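Local atomic coordinates of extracellular invertase (Aspergillus kawachii, PDB entry 5XH8), a protein that acts as a beta-fructofuranosidase of glycoside hydrolase family 32 with high transfructosylation activity, probably cleaving sucrose and transferring its fructosyl group to sugar acceptors to make fructooligosaccharides such as 1-kestose. Residues Q478-E483 with V565-A570; T487-Q492 with L551-N556. One frame throughout, in Å; residues are numbered along the deposited sequence.

Contact 1 of 2, residues Q478-E483 with V565-A570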
ATOM      1  N   GLN A 478     -23.489 -16.048 -47.499  1.00 38.65           N
ATOM      2  CA  GLN A 478     -24.528 -16.284 -46.539  1.00 39.15           C
ATOM      3  C   GLN A 478     -24.188 -17.632 -45.911  1.00 36.82           C
ATOM      4  O   GLN A 478     -23.949 -18.598 -46.624  1.00 37.65           O
ATOM      5  CB  GLN A 478     -25.889 -16.315 -47.231  1.00 40.52           C
ATOM      6  CG  GLN A 478     -27.042 -16.215 -46.271  1.00 42.64           C
ATOM      7  CD  GLN A 478     -28.393 -16.320 -46.963  1.00 43.82           C
ATOM      8  OE1 GLN A 478     -28.844 -17.405 -47.323  1.00 46.92           O
ATOM      9  NE2 GLN A 478     -29.050 -15.193 -47.122  1.00 44.63           N
ATOM     10  N   ILE A 479     -24.133 -17.689 -44.585  1.00 33.65           N
ATOM     11  CA  ILE A 479     -23.728 -18.907 -43.873  1.00 32.20           C
ATOM     12  C   ILE A 479     -24.730 -19.249 -42.801  1.00 30.07           C
ATOM     13  O   ILE A 479     -25.584 -18.430 -42.469  1.00 33.26           O
ATOM     14  CB  ILE A 479     -22.316 -18.773 -43.240  1.00 32.20           C
ATOM     15  CG1 ILE A 479     -22.281 -17.642 -42.186  1.00 32.52           C
ATOM     16  CG2 ILE A 479     -21.279 -18.530 -44.329  1.00 31.45           C
ATOM     17  CD1 ILE A 479     -20.974 -17.566 -41.412  1.00 31.91           C
ATOM     18  N   LEU A 480     -24.600 -20.452 -42.247  1.00 30.66           N
ATOM     19  CA  LEU A 480     -25.465 -20.908 -41.164  1.00 34.17           C
ATOM     20  C   LEU A 480     -26.964 -20.695 -41.522  1.00 34.94           C
ATOM     21  O   LEU A 480     -27.740 -20.132 -40.740  1.00 30.99           O
ATOM     22  CB  LEU A 480     -25.080 -20.204 -39.846  1.00 33.51           C
ATOM     23  CG  LEU A 480     -23.642 -20.440 -39.347  1.00 33.28           C
ATOM     24  CD1 LEU A 480     -23.248 -19.432 -38.256  1.00 33.26           C
ATOM     25  CD2 LEU A 480     -23.483 -21.874 -38.869  1.00 32.05           C
ATOM     26  N   SER A 481     -27.318 -21.142 -42.726  1.00 34.94           N
ATOM     27  CA  SER A 481     -28.630 -20.879 -43.348  1.00 37.59           C
ATOM     28  C   SER A 481     -29.535 -22.074 -43.350  1.00 33.27           C
ATOM     29  O   SER A 481     -29.106 -23.207 -43.558  1.00 31.99           O
ATOM     30  CB  SER A 481     -28.480 -20.461 -44.808  1.00 40.23           C
ATOM     31  OG  SER A 481     -27.959 -19.162 -44.869  1.00 49.85           O
ATOM     32  N   SER A 482     -30.806 -21.784 -43.130  1.00 37.07           N
ATOM     33  CA  SER A 482     -31.897 -22.732 -43.308  1.00 36.12           C
ATOM     34  C   SER A 482     -33.132 -21.866 -43.569  1.00 38.14           C
ATOM     35  O   SER A 482     -33.004 -20.643 -43.758  1.00 34.83           O
ATOM     36  CB  SER A 482     -32.052 -23.596 -42.057  1.00 36.33           C
ATOM     37  OG  SER A 482     -32.404 -22.808 -40.930  1.00 34.00           O
ATOM     38  N   GLU A 483     -34.321 -22.453 -43.565  1.00 39.45           N
ATOM     39  CA  GLU A 483     -35.517 -21.650 -43.820  1.00 44.13           C
ATOM     40  C   GLU A 483     -35.763 -20.611 -42.702  1.00 43.46           C
ATOM     41  O   GLU A 483     -36.299 -19.542 -42.966  1.00 43.68           O
ATOM     42  CB  GLU A 483     -36.757 -22.533 -44.052  1.00 48.65           C
ATOM     43  CG  GLU A 483     -37.582 -22.891 -42.822  1.00 55.77           C
ATOM     44  CD  GLU A 483     -38.982 -23.423 -43.169  1.00 61.22           C
ATOM     45  OE1 GLU A 483     -39.902 -22.619 -43.462  1.00 59.10           O
ATOM     46  OE2 GLU A 483     -39.162 -24.656 -43.126  1.00 63.44           O
ATOM     47  N   VAL A 565     -22.368 -15.953 -33.317  1.00 25.74           N
ATOM     48  CA  VAL A 565     -23.400 -16.361 -34.272  1.00 27.33           C
ATOM     49  C   VAL A 565     -24.200 -17.519 -33.683  1.00 27.52           C
ATOM     50  O   VAL A 565     -23.908 -18.677 -33.906  1.00 29.46           O
ATOM     51  CB  VAL A 565     -22.834 -16.650 -35.685  1.00 27.64           C
ATOM     52  CG1 VAL A 565     -22.498 -15.341 -36.366  1.00 26.97           C
ATOM     53  CG2 VAL A 565     -21.619 -17.568 -35.669  1.00 28.93           C
ATOM     54  N   ARG A 566     -25.213 -17.170 -32.895  1.00 25.72           N
ATOM     55  CA  ARG A 566     -25.867 -18.145 -32.055  1.00 26.40           C
ATOM     56  C   ARG A 566     -27.111 -18.755 -32.755  1.00 27.51           C
ATOM     57  O   ARG A 566     -28.239 -18.603 -32.291  1.00 27.13           O
ATOM     58  CB  ARG A 566     -26.148 -17.516 -30.680  1.00 28.35           C
ATOM     59  CG  ARG A 566     -24.848 -17.342 -29.873  1.00 30.21           C
ATOM     60  CD  ARG A 566     -24.976 -17.094 -28.355  1.00 33.63           C
ATOM     61  NE  ARG A 566     -24.905 -15.694 -28.129  1.00 35.99           N
ATOM     62  CZ  ARG A 566     -24.027 -14.978 -27.427  1.00 30.43           C
ATOM     63  NH1 ARG A 566     -23.068 -15.467 -26.627  1.00 31.69           N
ATOM     64  NH2 ARG A 566     -24.216 -13.678 -27.492  1.00 27.70           N
ATOM     65  N   SER A 567     -26.871 -19.472 -33.857  1.00 28.03           N
ATOM     66  CA  SER A 567     -27.952 -20.160 -34.578  1.00 28.93           C
ATOM     67  C   SER A 567     -28.453 -21.341 -33.743  1.00 29.04           C
ATOM     68  O   SER A 567     -27.671 -22.026 -33.056  1.00 28.86           O
ATOM     69  CB  SER A 567     -27.504 -20.603 -35.983  1.00 28.28           C
ATOM     70  OG  SER A 567     -26.676 -21.748 -35.935  1.00 30.15           O
ATOM     71  N   TRP A 568     -29.767 -21.559 -33.803  1.00 28.63           N
ATOM     72  CA  TRP A 568     -30.447 -22.619 -33.067  1.00 29.31           C
ATOM     73  C   TRP A 568     -30.591 -23.958 -33.817  1.00 30.06           C
ATOM     74  O   TRP A 568     -30.269 -25.004 -33.254  1.00 29.21           O
ATOM     75  CB  TRP A 568     -31.845 -22.130 -32.649  1.00 29.37           C
ATOM     76  CG  TRP A 568     -32.618 -23.190 -31.950  1.00 29.71           C
ATOM     77  CD1 TRP A 568     -33.582 -23.995 -32.490  1.00 29.69           C
ATOM     78  CD2 TRP A 568     -32.478 -23.592 -30.582  1.00 30.22           C
ATOM     79  NE1 TRP A 568     -34.044 -24.870 -31.541  1.00 30.36           N
ATOM     80  CE2 TRP A 568     -33.383 -24.655 -30.366  1.00 29.44           C
ATOM     81  CE3 TRP A 568     -31.668 -23.166 -29.520  1.00 29.88           C
ATOM     82  CZ2 TRP A 568     -33.521 -25.279 -29.128  1.00 30.83           C
ATOM     83  CZ3 TRP A 568     -31.795 -23.799 -28.286  1.00 29.12           C
ATOM     84  CH2 TRP A 568     -32.715 -24.838 -28.101  1.00 30.18           C
ATOM     85  N   TYR A 569     -31.136 -23.912 -35.038  1.00 30.46           N
ATOM     86  CA  TYR A 569     -31.640 -25.110 -35.731  1.00 32.35           C
ATOM     87  C   TYR A 569     -30.492 -25.969 -36.256  1.00 32.37           C
ATOM     88  O   TYR A 569     -29.515 -25.457 -36.803  1.00 29.13           O
ATOM     89  CB  TYR A 569     -32.608 -24.736 -36.896  1.00 33.50           C
ATOM     90  CG  TYR A 569     -33.974 -24.270 -36.447  1.00 33.47           C
ATOM     91  CD1 TYR A 569     -34.944 -25.188 -36.031  1.00 34.83           C
ATOM     92  CD2 TYR A 569     -34.315 -22.914 -36.432  1.00 35.68           C
ATOM     93  CE1 TYR A 569     -36.207 -24.770 -35.600  1.00 33.72           C
ATOM     94  CE2 TYR A 569     -35.583 -22.489 -36.008  1.00 35.27           C
ATOM     95  CZ  TYR A 569     -36.520 -23.433 -35.594  1.00 33.51           C
ATOM     96  OH  TYR A 569     -37.756 -23.033 -35.162  1.00 33.02           O
ATOM     97  N   ALA A 570     -30.629 -27.279 -36.087  1.00 33.06           N
ATOM     98  CA  ALA A 570     -29.630 -28.251 -36.518  1.00 35.09           C
ATOM     99  C   ALA A 570     -29.262 -28.078 -38.003  1.00 37.88           C
ATOM    100  O   ALA A 570     -28.080 -28.192 -38.363  1.00 36.90           O
ATOM    101  CB  ALA A 570     -30.118 -29.664 -36.238  1.00 33.31           C
TER
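L480 and S567 (CA to CA 7.1 Å) and S482 and Y569 (CA to CA 7.9 Å) face each other where two pieces of chain run roughly the same way, 32° apart. Near its C-terminal end strand 474-481 turns a corner at a G1 beta bulge: L480 and S481 both face N574, and L480 takes a left-handed backbone conformation. The corner aims L480 at the loop 565-570. With CG anti to its carbonyl carbon (chi1 -60°), the leucine crosses V565 at about a right angle. L480 CD1 lies 3.6 Å from V565 CG2. The other methyl, L480 CD2, passes 4.3 Å from S567 OG. Beyond this apolar touch the sides meet loosely, S482 OG resting 4.5 Å from Y569 CB. S481 turns the other way, and its OG donates to Q478 OE1 (3.1 Å) from above the carbonyl plane. The loop begins with an inverse gamma turn centred on R566, closed by a weak bond from S567 N to V565 O. Its polar atoms find partners outside: K454 NZ binds both S567 OG and Y569 O, and E485 takes the amides of W568 and Y569. On the strand side S482 OG hydrogen-bonds S572 OG. Cohesion across the contact is thus essentially dispersive, centred on L480 and V565, whereas the loop's polar groups are bound by K454 and E485, outside the contact.

Contact 2 of 2, residues T487-Q492 with L551-N556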
ATOM      1  N   THR A 487     -26.994 -16.030 -41.691  1.00 31.32           N
ATOM      2  CA  THR A 487     -26.050 -14.975 -41.364  1.00 32.00           C
ATOM      3  C   THR A 487     -25.340 -14.552 -42.634  1.00 29.81           C
ATOM      4  O   THR A 487     -24.910 -15.413 -43.399  1.00 33.76           O
ATOM      5  CB  THR A 487     -25.018 -15.502 -40.347  1.00 30.75           C
ATOM      6  OG1 THR A 487     -25.706 -15.901 -39.159  1.00 28.66           O
ATOM      7  CG2 THR A 487     -23.997 -14.433 -40.032  1.00 30.36           C
ATOM      8  N   THR A 488     -25.181 -13.248 -42.842  1.00 30.33           N
ATOM      9  CA  THR A 488     -24.537 -12.751 -44.056  1.00 32.21           C
ATOM     10  C   THR A 488     -23.312 -11.939 -43.713  1.00 31.79           C
ATOM     11  O   THR A 488     -23.363 -11.042 -42.870  1.00 35.03           O
ATOM     12  CB  THR A 488     -25.520 -11.938 -44.922  1.00 33.39           C
ATOM     13  OG1 THR A 488     -26.703 -12.708 -45.084  1.00 33.60           O
ATOM     14  CG2 THR A 488     -24.955 -11.696 -46.286  1.00 34.06           C
ATOM     15  N   VAL A 489     -22.206 -12.297 -44.357  1.00 32.47           N
ATOM     16  CA  VAL A 489     -20.920 -11.648 -44.176  1.00 33.74           C
ATOM     17  C   VAL A 489     -20.547 -11.094 -45.537  1.00 34.27           C
ATOM     18  O   VAL A 489     -20.410 -11.873 -46.487  1.00 33.76           O
ATOM     19  CB  VAL A 489     -19.824 -12.661 -43.736  1.00 33.52           C
ATOM     20  CG1 VAL A 489     -18.466 -11.981 -43.659  1.00 35.79           C
ATOM     21  CG2 VAL A 489     -20.187 -13.305 -42.411  1.00 35.19           C
ATOM     22  N   TYR A 490     -20.340  -9.787 -45.644  1.00 35.55           N
ATOM     23  CA  TYR A 490     -20.067  -9.199 -46.959  1.00 36.92           C
ATOM     24  C   TYR A 490     -19.142  -7.995 -46.936  1.00 36.63           C
ATOM     25  O   TYR A 490     -19.025  -7.328 -45.919  1.00 35.63           O
ATOM     26  CB  TYR A 490     -21.389  -8.846 -47.633  1.00 36.39           C
ATOM     27  CG  TYR A 490     -22.238  -7.813 -46.915  1.00 35.34           C
ATOM     28  CD1 TYR A 490     -23.192  -8.193 -45.970  1.00 34.63           C
ATOM     29  CD2 TYR A 490     -22.131  -6.469 -47.225  1.00 34.89           C
ATOM     30  CE1 TYR A 490     -24.002  -7.260 -45.351  1.00 33.78           C
ATOM     31  CE2 TYR A 490     -22.930  -5.525 -46.596  1.00 35.12           C
ATOM     32  CZ  TYR A 490     -23.858  -5.926 -45.667  1.00 34.64           C
ATOM     33  OH  TYR A 490     -24.635  -4.983 -45.057  1.00 36.56           O
ATOM     34  N   TYR A 491     -18.456  -7.758 -48.057  1.00 36.28           N
ATOM     35  CA  TYR A 491     -17.717  -6.517 -48.274  1.00 36.44           C
ATOM     36  C   TYR A 491     -18.619  -5.481 -48.930  1.00 38.29           C
ATOM     37  O   TYR A 491     -19.440  -5.802 -49.782  1.00 43.01           O
ATOM     38  CB  TYR A 491     -16.471  -6.738 -49.124  1.00 38.14           C
ATOM     39  CG  TYR A 491     -15.568  -5.527 -49.127  1.00 40.69           C
ATOM     40  CD1 TYR A 491     -14.718  -5.268 -48.044  1.00 42.61           C
ATOM     41  CD2 TYR A 491     -15.581  -4.612 -50.186  1.00 41.18           C
ATOM     42  CE1 TYR A 491     -13.900  -4.144 -48.018  1.00 43.37           C
ATOM     43  CE2 TYR A 491     -14.763  -3.483 -50.174  1.00 43.24           C
ATOM     44  CZ  TYR A 491     -13.919  -3.251 -49.091  1.00 43.55           C
ATOM     45  OH  TYR A 491     -13.113  -2.127 -49.060  1.00 39.89           O
ATOM     46  N   GLN A 492     -18.435  -4.237 -48.528  1.00 40.23           N
ATOM     47  CA  GLN A 492     -19.233  -3.108 -48.934  1.00 41.59           C
ATOM     48  C   GLN A 492     -18.259  -1.978 -49.300  1.00 43.22           C
ATOM     49  O   GLN A 492     -17.477  -1.529 -48.442  1.00 39.96           O
ATOM     50  CB  GLN A 492     -20.097  -2.733 -47.740  1.00 46.78           C
ATOM     51  CG  GLN A 492     -21.013  -1.555 -47.900  1.00 49.02           C
ATOM     52  CD  GLN A 492     -21.931  -1.410 -46.706  1.00 50.42           C
ATOM     53  OE1 GLN A 492     -21.591  -0.769 -45.717  1.00 55.45           O
ATOM     54  NE2 GLN A 492     -23.105  -2.005 -46.794  1.00 54.78           N
ATOM     55  N   LEU A 551     -17.640 -16.818 -34.552  1.00 25.85           N
ATOM     56  CA  LEU A 551     -17.242 -16.455 -35.899  1.00 26.43           C
ATOM     57  C   LEU A 551     -16.022 -15.534 -35.859  1.00 25.99           C
ATOM     58  O   LEU A 551     -16.056 -14.487 -35.221  1.00 27.37           O
ATOM     59  CB  LEU A 551     -18.392 -15.734 -36.646  1.00 27.02           C
ATOM     60  CG  LEU A 551     -18.026 -15.113 -38.016  1.00 26.57           C
ATOM     61  CD1 LEU A 551     -17.540 -16.141 -39.034  1.00 26.90           C
ATOM     62  CD2 LEU A 551     -19.219 -14.349 -38.556  1.00 27.82           C
ATOM     63  N   GLU A 552     -14.976 -15.919 -36.573  1.00 25.47           N
ATOM     64  CA  GLU A 552     -13.833 -15.059 -36.823  1.00 27.05           C
ATOM     65  C   GLU A 552     -13.674 -14.853 -38.335  1.00 27.00           C
ATOM     66  O   GLU A 552     -13.575 -15.815 -39.105  1.00 27.67           O
ATOM     67  CB  GLU A 552     -12.565 -15.648 -36.208  1.00 26.52           C
ATOM     68  CG  GLU A 552     -12.660 -15.783 -34.681  1.00 26.33           C
ATOM     69  CD  GLU A 552     -11.348 -16.165 -34.003  1.00 26.27           C
ATOM     70  OE1 GLU A 552     -10.279 -15.695 -34.443  1.00 26.72           O
ATOM     71  OE2 GLU A 552     -11.379 -16.907 -32.993  1.00 24.33           O
ATOM     72  N   VAL A 553     -13.652 -13.587 -38.733  1.00 27.61           N
ATOM     73  CA  VAL A 553     -13.487 -13.180 -40.113  1.00 26.66           C
ATOM     74  C   VAL A 553     -12.107 -12.533 -40.273  1.00 27.98           C
ATOM     75  O   VAL A 553     -11.838 -11.505 -39.662  1.00 26.69           O
ATOM     76  CB  VAL A 553     -14.577 -12.163 -40.499  1.00 27.50           C
ATOM     77  CG1 VAL A 553     -14.424 -11.749 -41.969  1.00 28.88           C
ATOM     78  CG2 VAL A 553     -15.961 -12.750 -40.228  1.00 27.66           C
ATOM     79  N   TYR A 554     -11.252 -13.157 -41.081  1.00 27.74           N
ATOM     80  CA  TYR A 554      -9.959 -12.630 -41.458  1.00 30.26           C
ATOM     81  C   TYR A 554      -9.931 -12.183 -42.934  1.00 33.06           C
ATOM     82  O   TYR A 554     -10.583 -12.812 -43.805  1.00 31.41           O
ATOM     83  CB  TYR A 554      -8.884 -13.688 -41.255  1.00 29.27           C
ATOM     84  CG  TYR A 554      -8.703 -14.167 -39.814  1.00 28.99           C
ATOM     85  CD1 TYR A 554      -9.517 -15.161 -39.270  1.00 29.78           C
ATOM     86  CD2 TYR A 554      -7.694 -13.635 -39.009  1.00 30.69           C
ATOM     87  CE1 TYR A 554      -9.347 -15.599 -37.954  1.00 28.68           C
ATOM     88  CE2 TYR A 554      -7.496 -14.076 -37.696  1.00 29.92           C
ATOM     89  CZ  TYR A 554      -8.328 -15.046 -37.163  1.00 28.94           C
ATOM     90  OH  TYR A 554      -8.108 -15.464 -35.868  1.00 25.54           O
ATOM     91  N   ALA A 555      -9.142 -11.134 -43.212  1.00 31.46           N
ATOM     92  CA  ALA A 555      -8.913 -10.671 -44.601  1.00 31.82           C
ATOM     93  C   ALA A 555      -7.491 -10.171 -44.820  1.00 33.72           C
ATOM     94  O   ALA A 555      -6.967  -9.350 -44.032  1.00 33.82           O
ATOM     95  CB  ALA A 555      -9.919  -9.605 -45.001  1.00 32.23           C
ATOM     96  N   ASN A 556      -6.844 -10.732 -45.846  1.00 33.62           N
ATOM     97  CA  ASN A 556      -5.645 -10.153 -46.449  1.00 34.48           C
ATOM     98  C   ASN A 556      -4.471 -10.084 -45.478  1.00 35.73           C
ATOM     99  O   ASN A 556      -3.591  -9.230 -45.621  1.00 34.54           O
ATOM    100  CB  ASN A 556      -5.981  -8.768 -47.035  1.00 36.47           C
ATOM    101  CG  ASN A 556      -6.887  -8.861 -48.263  1.00 41.63           C
ATOM    102  OD1 ASN A 556      -6.471  -8.518 -49.369  1.00 49.07           O
ATOM    103  ND2 ASN A 556      -8.123  -9.296 -48.076  1.00 39.36           N
TER
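V489 meets L551 and V553 in the interior of a beta-sandwich, as in the C-terminal domain of family 32 glycoside hydrolases; strand 487-492 belongs to one sheet and strand 550-555 to the other. The CA atoms of V489 and V553 are 8.6 Å apart, so the sheets touch through side chains. The V489 CB is directed at the facing sheet and sends one methyl to each of two neighbours. CG2, anti to the carbonyl carbon, comes 4.1 Å from L551 CD2, and the two side chains lie alongside one another, pointing opposite ways. CG1, anti to the backbone N (chi1 176°), goes to the other neighbour, 4.3 Å from V553 CG2. One valine thus spreads over two alternate residues of the facing strand. L551 is also packed by V500 of strand 497-501, V546 of its own sheet and V565. On the reverse face of strand 550-555, E552 OE1 makes a salt bridge with R374 NH2 of strand 366-385, while OE2 bonds H31 NE2 and L372 N. Y554 OH, itself bonded by R374 NE, also gives E552 OE1 a weak hydrogen bond of 2.6 Å.

In the fold
From the N terminus the chain builds the beta-propeller first and then enters the C-terminal sandwich, which holds all four segments. Strand 474-481 ends at the bulge and the chain returns at once as strand 487-492, its neighbour in one sheet. After strands 497-501 and 520-523 of the same sheet it crosses to the other, where 551-556 closes contact 2 over 58 intervening residues. After strand 559-564, the loop 565-570 closes contact 1 over 81 residues, so contact 2 is nested inside contact 1. Contact 2 joins the two sheets, while contact 1 sets the loop that carries the chain back between them against the corner at L480. They meet directly, I479 N probably bonding T487 O (2.7 Å).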